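Local coordinates for cytochrome P450 (CYP102L1) (Mycobacterium phage Adler, PDB 6N6Q), which is a phage-encoded cytochrome P450 that binds haem and probably acts as a monooxygenase, inserting oxygen into organic substrates, at residues Ala139-Ala144 / His438-Glu443; Asp151-Thr156 / Thr457-Asp462. One frame throughout, in Å; residues are numbered along the deposited sequence.

Interaction 1. Residues Ala139-Ala144 / His438-Glu443; sequences AWNTRA and HQFELE
The far end of the F440 side chain, atoms CE1, CE2 and CZ, meets W140, N141 and A144 on one flank of helix 119-145, approaching obliquely. CZ lies 3.6 Å from W140 CB and 3.2 Å from N141 OD1, while CE1 rests 4.1 Å from A144 CB. F440 CE2 meets the W140 ring at its edge, near its plane, so the two aromatics do not stack. The small A144 lets a large phenyl group come close. The N141 and F440 side chains cross at about a right angle, with the amide and ring planes 51° apart. F440 CG stands beside its backbone N and anti to the carbonyl carbon (chi1 -52°), turning the ring toward the helix. Q439 CB covers one ring face, offset toward the rim.

A polar chain runs beside the ring. Water 1 accepts from N141 ND2 at 2.7 Å and from Q439 NE2 at 2.9 Å. H438 ND1 donates to Q439 OE1 over 2.6 Å, and H438 NE2 reaches the W312 carbonyl, so this imidazole may carry a proton on both nitrogens. Glutamine suits the middle of the chain, since its amide both accepts and donates. W140 NE1 probably bonds to E155.

The contact packs helix 119-145, helix D in P450 naming, against the point where helix 422-439 (helix L) passes into strand 440-444, which pairs with 464-469. The buried ring thus packs largely on carbon, while the N141 amide close to it is satisfied through OD1 by N469 and through ND2 by the water shared with Q439.

Interaction 2. Residues Asp151-Thr156 / Thr457-Asp462; sequences DIPAET and TLKPSD
P153 and P460 bring two pyrrolidine rings to this contact, but they meet through a carbonyl and not ring on ring. P153 CG comes almost end-on to P460 O, at 3.3 Å. The same oxygen is held from above its carbonyl plane by K459 NZ, a hydrogen bond of 2.9 Å that stands 53° out of that plane and so misses the lone pairs. The lysine crosses P153 at about a right angle: its CD packs 3.9 Å from P153 CB, and NZ stays 4.1 Å from P153 CG. Extended through its first two torsions, the K459 chain bends at chi3 (71°) and chi4 (58°), which curls the ammonium back to the carbonyl of the next residue. Its methylenes give P153 CB an apolar surface to pack on.

Proline suits the first turn of a helix, where its missing N-H costs no helical bond; D151 occupies the N-cap just before. D151 OD2 is 6.4 Å from K459 NZ, too far for a salt bridge, though the opposite charges may attract weakly.

Strand 458-461 pairs with 451-454 in the hairpin known in P450s as β4. K459 also touches N285 and P460 touches F289, both on the long helix 265-296. The P460 side chain lies about 12 Å from the haem. The start of helix 152-169 lies against strand 458-461, with L463 also touching P153.

In the fold
From the N terminus, helix 119-145 supplies the first half of interaction 1; a short turn and strand 150-151 then lead into helix 152-169, which starts interaction 2. Some 280 residues follow before 438-443 closes the first long loop and, after the hairpin's first strand, 457-462 closes the second. The segments alternate, so the two loops cross and neither nests in the other. Together they tie two successive helices to the C-terminal β region. Strand 464-469 runs between 150-151 and 440-444, so strand 150-151, at the start of interaction 2, and strand 440-444, in interaction 1, share one sheet. E155 links the contacts directly through a salt bridge to R143, besides its link to W140.

Interaction 1. Residues Ala139-Ala144 / His438-Glu443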
loop_
_atom_site.group_PDB
_atom_site.type_symbol
_atom_site.label_atom_id
_atom_site.label_comp_id
_atom_site.label_asym_id
_atom_site.label_seq_id
_atom_site.Cartn_x
_atom_site.Cartn_y
_atom_site.Cartn_z
ATOM N N ALA A 139 21.988 5.704 -7.558
ATOM C CA ALA A 139 21.468 6.049 -8.876
ATOM C C ALA A 139 21.006 7.500 -8.923
ATOM O O ALA A 139 21.209 8.191 -9.929
ATOM C CB ALA A 139 20.326 5.108 -9.255
ATOM N N TRP A 140 20.390 7.984 -7.841
ATOM C CA TRP A 140 19.930 9.367 -7.804
ATOM C C TRP A 140 21.077 10.361 -7.682
ATOM O O TRP A 140 20.871 11.554 -7.931
ATOM C CB TRP A 140 18.935 9.560 -6.657
ATOM C CG TRP A 140 17.550 9.089 -6.994
ATOM C CD1 TRP A 140 17.176 8.368 -8.091
ATOM C CD2 TRP A 140 16.354 9.314 -6.236
ATOM N NE1 TRP A 140 15.824 8.127 -8.062
ATOM C CE2 TRP A 140 15.296 8.697 -6.934
ATOM C CE3 TRP A 140 16.076 9.974 -5.035
ATOM C CZ2 TRP A 140 13.981 8.723 -6.471
ATOM C CZ3 TRP A 140 14.770 10.001 -4.580
ATOM C CH2 TRP A 140 13.740 9.377 -5.295
ATOM N N ASN A 141 22.273 9.907 -7.299
ATOM C CA ASN A 141 23.439 10.786 -7.327
ATOM C C ASN A 141 23.737 11.241 -8.750
ATOM O O ASN A 141 23.971 12.431 -9.000
ATOM C CB ASN A 141 24.655 10.076 -6.731
ATOM C CG ASN A 141 24.595 9.975 -5.219
ATOM O OD1 ASN A 141 23.953 10.790 -4.553
ATOM N ND2 ASN A 141 25.271 8.973 -4.667
ATOM N N THR A 142 23.728 10.303 -9.699
ATOM C CA THR A 142 24.006 10.644 -11.090
ATOM C C THR A 142 22.943 11.580 -11.653
ATOM O O THR A 142 23.252 12.485 -12.436
ATOM C CB THR A 142 24.098 9.370 -11.930
ATOM O OG1 THR A 142 25.007 8.454 -11.310
ATOM C CG2 THR A 142 24.587 9.689 -13.335
ATOM N N ARG A 143 21.682 11.380 -11.261
ATOM C CA ARG A 143 20.617 12.250 -11.744
ATOM C C ARG A 143 20.705 13.638 -11.124
ATOM O O ARG A 143 20.389 14.632 -11.788
ATOM C CB ARG A 143 19.257 11.617 -11.459
ATOM C CG ARG A 143 19.185 10.152 -11.851
ATOM C CD ARG A 143 17.758 9.650 -11.889
ATOM N NE ARG A 143 16.942 10.421 -12.821
ATOM C CZ ARG A 143 15.774 10.012 -13.302
ATOM N NH1 ARG A 143 15.287 8.831 -12.947
ATOM N NH2 ARG A 143 15.097 10.780 -14.144
ATOM N N ALA A 144 21.126 13.728 -9.861
ATOM C CA ALA A 144 21.356 15.033 -9.251
ATOM C C ALA A 144 22.527 15.745 -9.912
ATOM O O ALA A 144 22.504 16.970 -10.081
ATOM C CB ALA A 144 21.603 14.875 -7.751
ATOM N N HIS A 438 18.678 13.006 4.020
ATOM C CA HIS A 438 20.061 13.104 4.466
ATOM C C HIS A 438 21.017 13.382 3.311
ATOM O O HIS A 438 22.000 14.110 3.489
ATOM C CB HIS A 438 20.461 11.814 5.186
ATOM C CG HIS A 438 21.838 11.843 5.768
ATOM N ND1 HIS A 438 22.967 11.588 5.020
ATOM C CD2 HIS A 438 22.267 12.082 7.030
ATOM C CE1 HIS A 438 24.033 11.677 5.794
ATOM N NE2 HIS A 438 23.637 11.975 7.018
ATOM N N GLN A 439 20.740 12.831 2.129
ATOM C CA GLN A 439 21.644 12.916 0.991
ATOM C C GLN A 439 21.292 14.020 0.006
ATOM O O GLN A 439 22.199 14.595 -0.607
ATOM C CB GLN A 439 21.671 11.579 0.240
ATOM C CG GLN A 439 22.146 10.412 1.078
ATOM C CD GLN A 439 23.580 10.579 1.535
ATOM O OE1 GLN A 439 23.863 10.605 2.733
ATOM N NE2 GLN A 439 24.495 10.692 0.580
ATOM N N PHE A 440 20.011 14.325 -0.176
ATOM C CA PHE A 440 19.580 15.273 -1.191
ATOM C C PHE A 440 18.712 16.358 -0.571
ATOM O O PHE A 440 18.181 16.210 0.532
ATOM C CB PHE A 440 18.790 14.586 -2.314
ATOM C CG PHE A 440 19.493 13.410 -2.922
ATOM C CD1 PHE A 440 20.478 13.593 -3.877
ATOM C CD2 PHE A 440 19.161 12.118 -2.548
ATOM C CE1 PHE A 440 21.124 12.513 -4.441
ATOM C CE2 PHE A 440 19.803 11.034 -3.109
ATOM C CZ PHE A 440 20.786 11.231 -4.057
ATOM N N GLU A 441 18.580 17.458 -1.305
ATOM C CA GLU A 441 17.558 18.459 -1.050
ATOM C C GLU A 441 16.568 18.453 -2.209
ATOM O O GLU A 441 16.930 18.175 -3.355
ATOM C CB GLU A 441 18.163 19.854 -0.861
ATOM C CG GLU A 441 18.927 20.391 -2.055
ATOM C CD GLU A 441 19.679 21.665 -1.724
ATOM O OE1 GLU A 441 20.083 21.826 -0.552
ATOM O OE2 GLU A 441 19.860 22.508 -2.628
ATOM N N LEU A 442 15.310 18.745 -1.896
ATOM C CA LEU A 442 14.203 18.529 -2.817
ATOM C C LEU A 442 13.796 19.852 -3.456
ATOM O O LEU A 442 13.477 20.815 -2.751
ATOM C CB LEU A 442 13.018 17.898 -2.086
ATOM C CG LEU A 442 13.343 16.741 -1.137
ATOM C CD1 LEU A 442 12.123 16.363 -0.312
ATOM C CD2 LEU A 442 13.860 15.537 -1.905
ATOM N N GLU A 443 13.803 19.893 -4.786
ATOM C CA GLU A 443 13.335 21.057 -5.528
ATOM C C GLU A 443 12.037 20.710 -6.241
ATOM O O GLU A 443 12.049 19.880 -7.165
ATOM C CB GLU A 443 14.389 21.523 -6.535
ATOM C CG GLU A 443 13.969 22.738 -7.352
ATOM C CD GLU A 443 14.994 23.124 -8.405
ATOM O OE1 GLU A 443 16.087 22.520 -8.427
ATOM O OE2 GLU A 443 14.704 24.031 -9.215
HETATM O O HOH W 1 24.791 9.765 -2.120
#

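Interaction 2. Residues Asp151-Thr156 / Thr457-Asp462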
loop_
_atom_site.group_PDB
_atom_site.type_symbol
_atom_site.label_atom_id
_atom_site.label_comp_id
_atom_site.label_asym_id
_atom_site.label_seq_id
_atom_site.Cartn_x
_atom_site.Cartn_y
_atom_site.Cartn_z
ATOM N N ASP A 151 10.781 11.494 -12.253
ATOM C CA ASP A 151 9.406 11.059 -12.035
ATOM C C ASP A 151 9.356 10.252 -10.744
ATOM O O ASP A 151 9.822 9.109 -10.697
ATOM C CB ASP A 151 8.910 10.246 -13.225
ATOM C CG ASP A 151 7.430 9.923 -13.133
ATOM O OD1 ASP A 151 7.071 8.728 -13.166
ATOM O OD2 ASP A 151 6.625 10.871 -13.004
ATOM N N ILE A 152 8.801 10.849 -9.693
ATOM C CA ILE A 152 8.911 10.322 -8.333
ATOM C C ILE A 152 8.089 9.050 -8.134
ATOM O O ILE A 152 8.628 8.073 -7.592
ATOM C CB ILE A 152 8.535 11.400 -7.301
ATOM C CG1 ILE A 152 9.473 12.600 -7.428
ATOM C CG2 ILE A 152 8.593 10.839 -5.888
ATOM C CD1 ILE A 152 10.929 12.260 -7.185
ATOM N N PRO A 153 6.807 8.991 -8.526
ATOM C CA PRO A 153 6.050 7.747 -8.287
ATOM C C PRO A 153 6.644 6.526 -8.971
ATOM O O PRO A 153 6.662 5.440 -8.377
ATOM C CB PRO A 153 4.652 8.078 -8.830
ATOM C CG PRO A 153 4.561 9.553 -8.754
ATOM C CD PRO A 153 5.936 10.041 -9.088
ATOM N N ALA A 154 7.136 6.669 -10.204
ATOM C CA ALA A 154 7.699 5.516 -10.903
ATOM C C ALA A 154 8.994 5.047 -10.250
ATOM O O ALA A 154 9.206 3.841 -10.080
ATOM C CB ALA A 154 7.934 5.851 -12.374
ATOM N N GLU A 155 9.870 5.984 -9.883
ATOM C CA GLU A 155 11.126 5.608 -9.239
ATOM C C GLU A 155 10.875 4.933 -7.898
ATOM O O GLU A 155 11.469 3.892 -7.593
ATOM C CB GLU A 155 12.015 6.840 -9.065
ATOM C CG GLU A 155 12.605 7.364 -10.362
ATOM C CD GLU A 155 13.848 6.608 -10.789
ATOM O OE1 GLU A 155 14.539 6.051 -9.909
ATOM O OE2 GLU A 155 14.139 6.575 -12.005
ATOM N N THR A 156 9.993 5.514 -7.078
ATOM C CA THR A 156 9.677 4.903 -5.791
ATOM C C THR A 156 9.002 3.547 -5.960
ATOM O O THR A 156 9.087 2.699 -5.062
ATOM C CB THR A 156 8.788 5.829 -4.957
ATOM O OG1 THR A 156 7.576 6.099 -5.670
ATOM C CG2 THR A 156 9.501 7.139 -4.661
ATOM N N THR A 457 -4.550 2.246 -6.030
ATOM C CA THR A 457 -4.231 3.104 -4.901
ATOM C C THR A 457 -4.293 4.562 -5.338
ATOM O O THR A 457 -4.417 4.877 -6.524
ATOM C CB THR A 457 -2.837 2.797 -4.332
ATOM O OG1 THR A 457 -1.845 3.038 -5.338
ATOM C CG2 THR A 457 -2.747 1.352 -3.868
ATOM N N LEU A 458 -4.204 5.456 -4.357
ATOM C CA LEU A 458 -4.070 6.879 -4.636
ATOM C C LEU A 458 -2.616 7.195 -4.962
ATOM O O LEU A 458 -1.702 6.739 -4.268
ATOM C CB LEU A 458 -4.543 7.709 -3.443
ATOM C CG LEU A 458 -5.988 8.213 -3.478
ATOM C CD1 LEU A 458 -6.953 7.102 -3.865
ATOM C CD2 LEU A 458 -6.373 8.817 -2.134
ATOM N N LYS A 459 -2.402 7.974 -6.021
ATOM C CA LYS A 459 -1.062 8.267 -6.497
ATOM C C LYS A 459 -0.966 9.720 -6.939
ATOM O O LYS A 459 -1.900 10.240 -7.567
ATOM C CB LYS A 459 -0.680 7.348 -7.666
ATOM C CG LYS A 459 0.786 7.405 -8.053
ATOM C CD LYS A 459 1.063 6.589 -9.301
ATOM C CE LYS A 459 0.483 7.265 -10.528
ATOM N NZ LYS A 459 1.046 8.633 -10.706
ATOM N N PRO A 460 0.135 10.400 -6.619
ATOM C CA PRO A 460 0.363 11.748 -7.163
ATOM C C PRO A 460 0.692 11.666 -8.646
ATOM O O PRO A 460 1.626 10.969 -9.049
ATOM C CB PRO A 460 1.552 12.269 -6.345
ATOM C CG PRO A 460 1.647 11.357 -5.154
ATOM C CD PRO A 460 1.154 10.028 -5.625
ATOM N N SER A 461 -0.081 12.381 -9.459
ATOM C CA SER A 461 0.088 12.372 -10.904
ATOM C C SER A 461 0.961 13.539 -11.345
ATOM O O SER A 461 0.813 14.661 -10.850
ATOM C CB SER A 461 -1.269 12.434 -11.613
ATOM O OG SER A 461 -1.960 13.632 -11.306
ATOM N N ASP A 462 1.874 13.260 -12.279
ATOM C CA ASP A 462 2.788 14.260 -12.838
ATOM C C ASP A 462 3.694 14.861 -11.765
ATOM O O ASP A 462 4.081 16.030 -11.844
ATOM C CB ASP A 462 2.019 15.361 -13.579
ATOM C CG ASP A 462 2.893 16.140 -14.545
ATOM O OD1 ASP A 462 4.091 15.808 -14.670
ATOM O OD2 ASP A 462 2.379 17.088 -15.178
#